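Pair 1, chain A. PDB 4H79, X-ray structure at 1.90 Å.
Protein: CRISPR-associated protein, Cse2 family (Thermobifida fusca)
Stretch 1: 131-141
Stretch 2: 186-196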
# COMPACT_ATOMS: atom_id res chain seq x y z
N LEU A 131 18.76 5.95 2.91
CA LEU A 131 17.40 5.65 2.48
C LEU A 131 17.35 4.31 1.68
O LEU A 131 16.45 3.49 1.86
CB LEU A 131 16.85 6.79 1.64
CG LEU A 131 15.43 6.61 1.09
CD1 LEU A 131 14.38 6.25 2.13
CD2 LEU A 131 15.04 7.92 0.32
N ARG A 132 18.34 4.07 0.84
CA ARG A 132 18.33 2.86 0.03
C ARG A 132 18.49 1.66 0.98
O ARG A 132 17.82 0.62 0.79
CB ARG A 132 19.44 2.85 -1.02
CG ARG A 132 19.32 1.62 -2.01
CD ARG A 132 20.28 0.43 -1.68
NE ARG A 132 21.67 0.86 -1.93
CZ ARG A 132 22.25 0.79 -3.14
NH1 ARG A 132 21.58 0.27 -4.20
NH2 ARG A 132 23.47 1.27 -3.30
N LYS A 133 19.33 1.81 2.00
CA LYS A 133 19.53 0.74 2.99
C LYS A 133 18.20 0.42 3.68
O LYS A 133 17.83 -0.77 3.83
CB LYS A 133 20.57 1.13 4.04
CG LYS A 133 20.80 0.10 5.14
CD LYS A 133 21.97 0.49 6.04
CE LYS A 133 22.22 -0.54 7.14
NZ LYS A 133 23.24 -1.56 6.78
N ARG A 134 17.48 1.47 4.10
CA ARG A 134 16.15 1.30 4.76
C ARG A 134 15.13 0.66 3.82
O ARG A 134 14.33 -0.17 4.26
CB ARG A 134 15.61 2.63 5.32
CG ARG A 134 16.40 3.03 6.57
CD ARG A 134 16.20 4.48 6.98
NE ARG A 134 15.02 4.64 7.82
CZ ARG A 134 13.82 5.05 7.39
NH1 ARG A 134 13.63 5.36 6.11
NH2 ARG A 134 12.82 5.15 8.27
N PHE A 135 15.16 1.05 2.55
CA PHE A 135 14.23 0.49 1.56
C PHE A 135 14.48 -1.02 1.39
O PHE A 135 13.53 -1.83 1.37
CB PHE A 135 14.37 1.21 0.23
CG PHE A 135 13.41 0.72 -0.82
CD1 PHE A 135 12.07 0.48 -0.51
CD2 PHE A 135 13.86 0.45 -2.09
CE1 PHE A 135 11.18 0.00 -1.48
CE2 PHE A 135 12.99 0.01 -3.06
CZ PHE A 135 11.66 -0.20 -2.76
N VAL A 136 15.76 -1.38 1.30
CA VAL A 136 16.15 -2.78 1.18
C VAL A 136 15.64 -3.57 2.38
O VAL A 136 15.13 -4.70 2.22
CB VAL A 136 17.69 -2.95 0.95
CG1 VAL A 136 18.15 -4.40 1.19
CG2 VAL A 136 18.07 -2.48 -0.49
N GLN A 137 15.70 -2.95 3.55
CA GLN A 137 15.30 -3.62 4.79
C GLN A 137 13.79 -3.87 4.87
O GLN A 137 13.35 -4.84 5.54
CB GLN A 137 15.83 -2.88 6.03
CG GLN A 137 17.31 -3.26 6.35
CD GLN A 137 17.62 -4.79 6.27
OE1 GLN A 137 17.34 -5.56 7.22
NE2 GLN A 137 18.22 -5.24 5.15
N VAL A 138 12.99 -3.06 4.16
CA VAL A 138 11.55 -3.24 4.15
C VAL A 138 11.19 -4.69 3.72
O VAL A 138 10.35 -5.36 4.37
CB VAL A 138 10.82 -2.26 3.22
CG1 VAL A 138 9.29 -2.58 3.22
CG2 VAL A 138 11.06 -0.75 3.58
N GLY A 139 11.83 -5.19 2.66
CA GLY A 139 11.48 -6.48 2.10
C GLY A 139 11.94 -7.64 2.91
O GLY A 139 11.54 -8.75 2.65
N HIS A 140 12.78 -7.38 3.91
CA HIS A 140 13.28 -8.43 4.79
C HIS A 140 12.55 -8.54 6.14
O HIS A 140 12.95 -9.33 7.00
CB HIS A 140 14.81 -8.31 4.94
CG HIS A 140 15.58 -8.78 3.71
ND1 HIS A 140 16.29 -7.93 2.94
CD2 HIS A 140 15.72 -10.05 3.12
CE1 HIS A 140 16.85 -8.61 1.91
NE2 HIS A 140 16.52 -9.91 2.04
N ALA A 141 11.46 -7.77 6.32
CA ALA A 141 10.58 -7.90 7.53
C ALA A 141 10.13 -9.33 7.74
O ALA A 141 9.68 -9.99 6.80
CB ALA A 141 9.33 -6.96 7.43
N VAL A 186 8.55 -10.20 -4.78
CA VAL A 186 8.25 -8.79 -4.46
C VAL A 186 9.50 -7.92 -4.29
O VAL A 186 9.59 -6.81 -4.83
CB VAL A 186 7.33 -8.68 -3.22
CG1 VAL A 186 7.16 -7.19 -2.86
CG2 VAL A 186 5.96 -9.35 -3.56
N ARG A 187 10.48 -8.41 -3.52
CA ARG A 187 11.78 -7.69 -3.40
C ARG A 187 12.42 -7.45 -4.78
O ARG A 187 12.95 -6.32 -5.06
CB ARG A 187 12.76 -8.51 -2.54
CG ARG A 187 12.45 -8.43 -1.04
CD ARG A 187 13.65 -8.96 -0.23
NE ARG A 187 14.01 -10.40 -0.52
CZ ARG A 187 13.43 -11.43 0.06
NH1 ARG A 187 12.45 -11.22 0.96
NH2 ARG A 187 13.80 -12.66 -0.24
N THR A 188 12.36 -8.47 -5.64
CA THR A 188 12.92 -8.33 -7.00
C THR A 188 12.17 -7.25 -7.78
O THR A 188 12.78 -6.39 -8.43
CB THR A 188 12.88 -9.68 -7.75
OG1 THR A 188 13.66 -10.64 -7.02
CG2 THR A 188 13.47 -9.54 -9.18
N ALA A 189 10.84 -7.24 -7.70
CA ALA A 189 10.06 -6.18 -8.42
C ALA A 189 10.40 -4.76 -7.89
O ALA A 189 10.52 -3.77 -8.66
CB ALA A 189 8.53 -6.48 -8.34
N TRP A 190 10.55 -4.66 -6.57
CA TRP A 190 10.90 -3.35 -5.97
C TRP A 190 12.30 -2.92 -6.38
O TRP A 190 12.52 -1.74 -6.70
CB TRP A 190 10.82 -3.40 -4.45
CG TRP A 190 9.42 -3.53 -3.89
CD1 TRP A 190 8.22 -3.44 -4.57
CD2 TRP A 190 9.06 -3.77 -2.48
NE1 TRP A 190 7.15 -3.59 -3.71
CE2 TRP A 190 7.58 -3.79 -2.44
CE3 TRP A 190 9.77 -3.95 -1.30
CZ2 TRP A 190 6.87 -4.01 -1.27
CZ3 TRP A 190 9.06 -4.19 -0.13
CH2 TRP A 190 7.63 -4.21 -0.12
N GLY A 191 13.26 -3.86 -6.34
CA GLY A 191 14.65 -3.64 -6.78
C GLY A 191 14.70 -3.13 -8.20
O GLY A 191 15.35 -2.11 -8.47
N ARG A 192 14.02 -3.84 -9.10
CA ARG A 192 13.95 -3.47 -10.52
C ARG A 192 13.34 -2.08 -10.69
O ARG A 192 13.88 -1.25 -11.45
CB ARG A 192 13.16 -4.53 -11.31
CG ARG A 192 13.59 -4.74 -12.75
CD ARG A 192 12.95 -5.98 -13.39
NE ARG A 192 11.51 -6.05 -13.11
CZ ARG A 192 10.88 -7.01 -12.41
NH1 ARG A 192 9.57 -6.91 -12.21
NH2 ARG A 192 11.55 -8.08 -11.91
N GLY A 193 12.24 -1.79 -10.01
CA GLY A 193 11.60 -0.49 -10.17
C GLY A 193 12.45 0.63 -9.65
O GLY A 193 12.48 1.72 -10.21
N PHE A 194 13.19 0.38 -8.58
CA PHE A 194 14.10 1.41 -8.04
C PHE A 194 15.20 1.85 -9.07
O PHE A 194 15.55 3.04 -9.22
CB PHE A 194 14.74 0.84 -6.79
CG PHE A 194 15.66 1.81 -6.08
CD1 PHE A 194 17.07 1.84 -6.35
CD2 PHE A 194 15.14 2.69 -5.14
CE1 PHE A 194 17.92 2.74 -5.67
CE2 PHE A 194 15.97 3.56 -4.45
CZ PHE A 194 17.36 3.61 -4.72
N HIS A 195 15.70 0.89 -9.84
CA HIS A 195 16.78 1.16 -10.85
C HIS A 195 16.26 1.43 -12.26
O HIS A 195 17.06 1.75 -13.12
CB HIS A 195 17.85 0.04 -10.83
CG HIS A 195 18.58 -0.05 -9.51
ND1 HIS A 195 19.57 0.82 -9.16
CD2 HIS A 195 18.44 -0.94 -8.45
CE1 HIS A 195 20.02 0.51 -7.92
NE2 HIS A 195 19.32 -0.58 -7.49
N ALA A 196 14.95 1.32 -12.51
CA ALA A 196 14.38 1.40 -13.87
C ALA A 196 14.68 2.66 -14.74
O ALA A 196 14.76 3.80 -14.27
CB ALA A 196 12.87 1.13 -13.84

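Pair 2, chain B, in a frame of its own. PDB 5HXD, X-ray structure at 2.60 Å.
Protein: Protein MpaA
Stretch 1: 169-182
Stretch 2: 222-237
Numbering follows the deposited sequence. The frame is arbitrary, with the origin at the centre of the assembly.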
# COMPACT_ATOMS: atom_id res chain seq x y z
N SER B 169 10.87 27.68 3.69
CA SER B 169 9.96 28.68 3.12
C SER B 169 8.61 28.70 3.83
O SER B 169 8.46 28.14 4.91
CB SER B 169 9.76 28.41 1.63
OG SER B 169 9.18 27.13 1.45
N GLU B 170 7.63 29.35 3.22
CA GLU B 170 6.30 29.47 3.82
C GLU B 170 5.54 28.14 3.86
O GLU B 170 4.98 27.74 4.90
CB GLU B 170 5.48 30.51 3.05
CG GLU B 170 4.09 30.75 3.62
CD GLU B 170 3.32 31.78 2.83
OE1 GLU B 170 3.90 32.34 1.88
OE2 GLU B 170 2.13 32.02 3.15
N LEU B 171 5.53 27.47 2.72
CA LEU B 171 4.86 26.19 2.57
C LEU B 171 5.46 25.19 3.56
O LEU B 171 4.75 24.40 4.17
CB LEU B 171 5.01 25.70 1.13
CG LEU B 171 4.24 24.48 0.66
CD1 LEU B 171 2.84 24.48 1.25
CD2 LEU B 171 4.18 24.50 -0.85
N GLY B 172 6.78 25.28 3.72
CA GLY B 172 7.49 24.45 4.67
C GLY B 172 7.06 24.68 6.10
O GLY B 172 6.96 23.73 6.89
N GLU B 173 6.82 25.94 6.45
CA GLU B 173 6.37 26.30 7.79
C GLU B 173 4.86 26.09 7.92
O GLU B 173 4.36 25.78 9.01
CB GLU B 173 6.77 27.74 8.14
CG GLU B 173 8.28 27.90 8.19
CD GLU B 173 8.76 29.27 8.60
OE1 GLU B 173 8.62 30.24 7.81
OE2 GLU B 173 9.31 29.36 9.72
N TRP B 174 4.13 26.23 6.82
CA TRP B 174 2.73 25.84 6.82
C TRP B 174 2.61 24.36 7.10
O TRP B 174 1.83 23.94 7.96
CB TRP B 174 2.06 26.16 5.48
CG TRP B 174 0.61 25.81 5.53
CD1 TRP B 174 -0.40 26.62 5.95
CD2 TRP B 174 0.01 24.56 5.17
NE1 TRP B 174 -1.60 25.95 5.87
CE2 TRP B 174 -1.38 24.68 5.40
CE3 TRP B 174 0.50 23.35 4.68
CZ2 TRP B 174 -2.27 23.64 5.15
CZ3 TRP B 174 -0.39 22.30 4.44
CH2 TRP B 174 -1.76 22.46 4.67
N LEU B 175 3.38 23.56 6.37
CA LEU B 175 3.32 22.10 6.49
C LEU B 175 3.66 21.68 7.90
O LEU B 175 3.00 20.80 8.47
CB LEU B 175 4.29 21.43 5.49
CG LEU B 175 3.88 21.43 4.01
CD1 LEU B 175 5.05 21.09 3.11
CD2 LEU B 175 2.72 20.48 3.76
N ALA B 176 4.67 22.32 8.48
CA ALA B 176 5.13 21.96 9.82
C ALA B 176 4.02 22.18 10.82
O ALA B 176 3.77 21.33 11.69
CB ALA B 176 6.36 22.76 10.20
N GLN B 177 3.33 23.30 10.67
CA GLN B 177 2.27 23.67 11.60
C GLN B 177 1.02 22.84 11.35
O GLN B 177 0.47 22.26 12.29
CB GLN B 177 1.98 25.17 11.48
CG GLN B 177 2.21 25.95 12.78
CD GLN B 177 2.50 27.43 12.56
OE1 GLN B 177 2.58 27.91 11.42
NE2 GLN B 177 2.68 28.17 13.65
N ALA B 178 0.58 22.77 10.09
CA ALA B 178 -0.62 22.02 9.71
C ALA B 178 -0.57 20.53 10.04
O ALA B 178 -1.61 19.93 10.32
CB ALA B 178 -0.90 22.20 8.22
N PHE B 179 0.61 19.91 9.99
CA PHE B 179 0.69 18.46 10.25
C PHE B 179 1.28 18.14 11.63
O PHE B 179 1.45 16.97 11.98
CB PHE B 179 1.53 17.75 9.17
CG PHE B 179 0.81 17.52 7.86
CD1 PHE B 179 0.04 16.39 7.66
CD2 PHE B 179 0.93 18.43 6.81
CE1 PHE B 179 -0.61 16.17 6.45
CE2 PHE B 179 0.28 18.21 5.61
CZ PHE B 179 -0.49 17.09 5.43
N GLU B 180 1.58 19.19 12.39
CA GLU B 180 2.26 19.11 13.69
C GLU B 180 3.55 18.29 13.67
O GLU B 180 3.81 17.47 14.56
CB GLU B 180 1.30 18.60 14.76
CG GLU B 180 0.67 19.76 15.48
CD GLU B 180 -0.22 19.34 16.60
OE1 GLU B 180 0.28 18.68 17.55
OE2 GLU B 180 -1.41 19.68 16.53
N LEU B 181 4.37 18.58 12.67
CA LEU B 181 5.66 17.96 12.52
C LEU B 181 6.72 19.03 12.52
O LEU B 181 6.53 20.09 11.93
CB LEU B 181 5.72 17.16 11.22
CG LEU B 181 4.85 15.92 11.19
CD1 LEU B 181 5.00 15.25 9.84
CD2 LEU B 181 5.28 15.01 12.32
N PRO B 182 7.85 18.75 13.17
CA PRO B 182 9.01 19.64 13.19
C PRO B 182 9.46 20.03 11.79
O PRO B 182 9.32 19.22 10.87
CB PRO B 182 10.08 18.80 13.89
CG PRO B 182 9.60 17.41 13.78
CD PRO B 182 8.13 17.49 13.87
N LYS B 222 -6.53 11.73 11.73
CA LYS B 222 -5.69 12.78 12.30
C LYS B 222 -5.14 13.82 11.30
O LYS B 222 -4.96 14.98 11.66
CB LYS B 222 -4.52 12.12 13.04
CG LYS B 222 -3.62 13.02 13.80
CD LYS B 222 -2.36 12.25 14.18
CE LYS B 222 -1.51 13.00 15.20
NZ LYS B 222 -2.28 13.20 16.46
N TYR B 223 -4.89 13.41 10.06
CA TYR B 223 -4.16 14.23 9.08
C TYR B 223 -4.97 14.62 7.86
O TYR B 223 -4.45 15.24 6.92
CB TYR B 223 -2.89 13.50 8.62
CG TYR B 223 -1.80 13.47 9.66
CD1 TYR B 223 -1.71 14.47 10.61
CD2 TYR B 223 -0.88 12.44 9.71
CE1 TYR B 223 -0.73 14.45 11.57
CE2 TYR B 223 0.11 12.41 10.67
CZ TYR B 223 0.17 13.42 11.60
OH TYR B 223 1.15 13.42 12.57
N LEU B 224 -6.25 14.26 7.86
CA LEU B 224 -7.10 14.45 6.69
C LEU B 224 -7.40 15.92 6.53
O LEU B 224 -7.55 16.40 5.41
CB LEU B 224 -8.39 13.64 6.81
CG LEU B 224 -9.38 13.66 5.64
CD1 LEU B 224 -8.65 13.59 4.32
CD2 LEU B 224 -10.38 12.51 5.75
N PHE B 225 -7.47 16.62 7.66
CA PHE B 225 -7.69 18.06 7.69
C PHE B 225 -6.55 18.75 6.96
O PHE B 225 -6.75 19.50 5.99
CB PHE B 225 -7.80 18.55 9.14
CG PHE B 225 -7.86 20.06 9.28
CD1 PHE B 225 -9.05 20.74 9.13
CD2 PHE B 225 -6.70 20.79 9.55
CE1 PHE B 225 -9.09 22.14 9.25
CE2 PHE B 225 -6.74 22.18 9.67
CZ PHE B 225 -7.94 22.85 9.52
N ALA B 226 -5.34 18.48 7.44
CA ALA B 226 -4.15 19.08 6.85
C ALA B 226 -4.00 18.71 5.37
O ALA B 226 -3.79 19.59 4.54
CB ALA B 226 -2.92 18.66 7.65
N MET B 227 -4.13 17.42 5.03
CA MET B 227 -3.96 16.99 3.64
C MET B 227 -4.93 17.69 2.69
O MET B 227 -4.53 18.17 1.63
CB MET B 227 -4.13 15.48 3.50
CG MET B 227 -3.57 14.95 2.18
SD MET B 227 -1.79 15.19 1.98
CE MET B 227 -1.17 14.02 3.19
N ALA B 228 -6.20 17.75 3.08
CA ALA B 228 -7.23 18.45 2.32
C ALA B 228 -6.91 19.93 2.12
O ALA B 228 -7.23 20.50 1.08
CB ALA B 228 -8.58 18.31 3.02
N ASN B 229 -6.30 20.56 3.12
CA ASN B 229 -6.01 21.99 3.03
C ASN B 229 -4.79 22.23 2.14
O ASN B 229 -4.67 23.28 1.50
CB ASN B 229 -5.79 22.62 4.41
CG ASN B 229 -7.06 22.66 5.24
OD1 ASN B 229 -8.17 22.70 4.70
ND2 ASN B 229 -6.91 22.65 6.55
N LEU B 230 -3.90 21.23 2.10
CA LEU B 230 -2.71 21.27 1.25
C LEU B 230 -3.07 21.23 -0.24
O LEU B 230 -2.40 21.84 -1.07
CB LEU B 230 -1.77 20.11 1.58
CG LEU B 230 -0.51 20.05 0.72
CD1 LEU B 230 0.24 21.38 0.76
CD2 LEU B 230 0.40 18.90 1.15
N LEU B 231 -4.14 20.50 -0.56
CA LEU B 231 -4.62 20.44 -1.95
C LEU B 231 -5.11 21.81 -2.45
O LEU B 231 -5.21 22.03 -3.65
CB LEU B 231 -5.74 19.40 -2.09
CG LEU B 231 -5.38 17.95 -1.69
CD1 LEU B 231 -6.61 17.13 -1.36
CD2 LEU B 231 -4.58 17.25 -2.77
N ARG B 232 -5.41 22.72 -1.52
CA ARG B 232 -5.91 24.05 -1.88
C ARG B 232 -5.04 25.19 -1.33
O ARG B 232 -5.53 26.29 -1.14
CB ARG B 232 -7.35 24.23 -1.37
CG ARG B 232 -7.48 24.05 0.15
CD ARG B 232 -8.87 24.43 0.67
NE ARG B 232 -8.90 24.50 2.13
CZ ARG B 232 -9.96 24.88 2.84
NH1 ARG B 232 -11.08 25.22 2.22
NH2 ARG B 232 -9.91 24.91 4.17
N TRP B 233 -3.77 24.90 -1.07
CA TRP B 233 -2.90 25.84 -0.38
C TRP B 233 -2.44 26.98 -1.29
O TRP B 233 -2.05 26.75 -2.42
CB TRP B 233 -1.67 25.12 0.17
CG TRP B 233 -0.65 26.04 0.85
CD1 TRP B 233 -0.57 26.32 2.19
CD2 TRP B 233 0.43 26.77 0.24
NE1 TRP B 233 0.48 27.18 2.44
CE2 TRP B 233 1.12 27.47 1.25
CE3 TRP B 233 0.89 26.92 -1.09
CZ2 TRP B 233 2.23 28.29 1.01
CZ3 TRP B 233 1.99 27.72 -1.34
CH2 TRP B 233 2.65 28.40 -0.29
N HIS B 234 -2.50 28.20 -0.77
CA HIS B 234 -1.91 29.36 -1.44
C HIS B 234 -1.16 30.20 -0.42
O HIS B 234 -1.43 30.10 0.79
CB HIS B 234 -2.98 30.20 -2.17
CG HIS B 234 -4.09 30.67 -1.29
ND1 HIS B 234 -5.37 30.11 -1.33
CD2 HIS B 234 -4.17 31.64 -0.35
CE1 HIS B 234 -6.15 30.71 -0.47
NE2 HIS B 234 -5.44 31.65 0.15
N PRO B 235 -0.18 31.01 -0.88
CA PRO B 235 0.59 31.83 0.07
C PRO B 235 -0.28 32.90 0.75
O PRO B 235 -1.42 33.12 0.34
CB PRO B 235 1.69 32.45 -0.80
CG PRO B 235 1.21 32.29 -2.21
CD PRO B 235 0.38 31.07 -2.24
N LYS B 236 0.29 33.56 1.76
CA LYS B 236 -0.45 34.35 2.76
C LYS B 236 -1.53 35.34 2.28
O LYS B 236 -2.60 35.41 2.90
CB LYS B 236 0.55 35.14 3.61
CG LYS B 236 0.15 35.21 5.09
CD LYS B 236 0.44 36.58 5.69
CE LYS B 236 -0.46 36.82 6.90
NZ LYS B 236 -0.52 38.25 7.28
N ASP B 237 -1.25 36.10 1.22
CA ASP B 237 -2.09 37.24 0.82
C ASP B 237 -3.60 37.00 0.92
O ASP B 237 -4.39 37.59 0.18
CB ASP B 237 -1.74 37.69 -0.62
CG ASP B 237 -2.01 36.60 -1.68
OD1 ASP B 237 -2.92 35.77 -1.50
OD2 ASP B 237 -1.31 36.60 -2.71

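The sharpest difference lies where the two stretches come closest, CA to CA. In pair 1 this place is held by Gly A139 and Arg A187, with CA atoms 5.6 Å apart. In pair 2 the superposition puts Ala B178 and Ala B226 there, with CA atoms 5.4 Å apart. Pair 1 sets a glycine against a long charged side chain. Arg A187 NH1 donates a hydrogen bond to Gly A139 O at 3.1 Å. A CB on Gly A139 would lie 2.5 Å from Arg A187 CG, a clash, so the bare CA leaves room for the arginine. Pair 2 uses two small residues instead. Ala B178 CB and Ala B226 CB are 4.1 Å apart, and no hydrogen bond joins them.

The shared geometry is two helices running nearly antiparallel. Their directions differ by 155° in pair 1 and 156° in pair 2. The axes approach to 10.7 Å and 10.3 Å. Fourteen central residues superpose with an RMSD of 0.7 Å.

Phe A135 matches Trp B174, and Phe A194 matches Trp B233. Both pairs therefore place an aromatic residue at each of these two positions, but the rings meet differently. In pair 1 the planes are oblique at 31°, and Phe A135 CD2 lies 4.0 Å from Phe A194 CD2. In pair 2 the edge of Trp B233 points at the face of Trp B174. The planes stand at 63°, and Trp B233 NE1 is 3.4 Å from Trp B174 CG.

Trp A190 matches Asn B229. Trp A190 is a broad filler: Trp A190 CB is 3.7 Å from Phe A135 CZ, and Trp A190 CZ3 is 3.7 Å from Val A138 CG1. Asn B229 is covered less, with Asn B229 CB 3.7 Å from Trp B174 CZ2 at the ring edge.

Arg A132 matches Leu B171. Each packs on the aromatic residue across from it. Arg A132 CG reaches Phe A194 CZ at 3.9 Å. Leu B171 CD1 sits over the face of Trp B233, 3.4 Å from Trp B233 CE2.

The ends of the contact also differ. In pair 1, Arg A187 CD lies over the face of the His A140 ring, 3.9 Å from its centroid. In pair 2, Phe B179 fills space beside the alanines. Ala B226 CB sits over its face, 3.6 Å from Phe B179 CE1. At the other end, Lys B236 N makes a weak hydrogen bond to Glu B170 OE2 at 2.8 Å. Pair 2 buries more surface, 730 Å² against 470 Å².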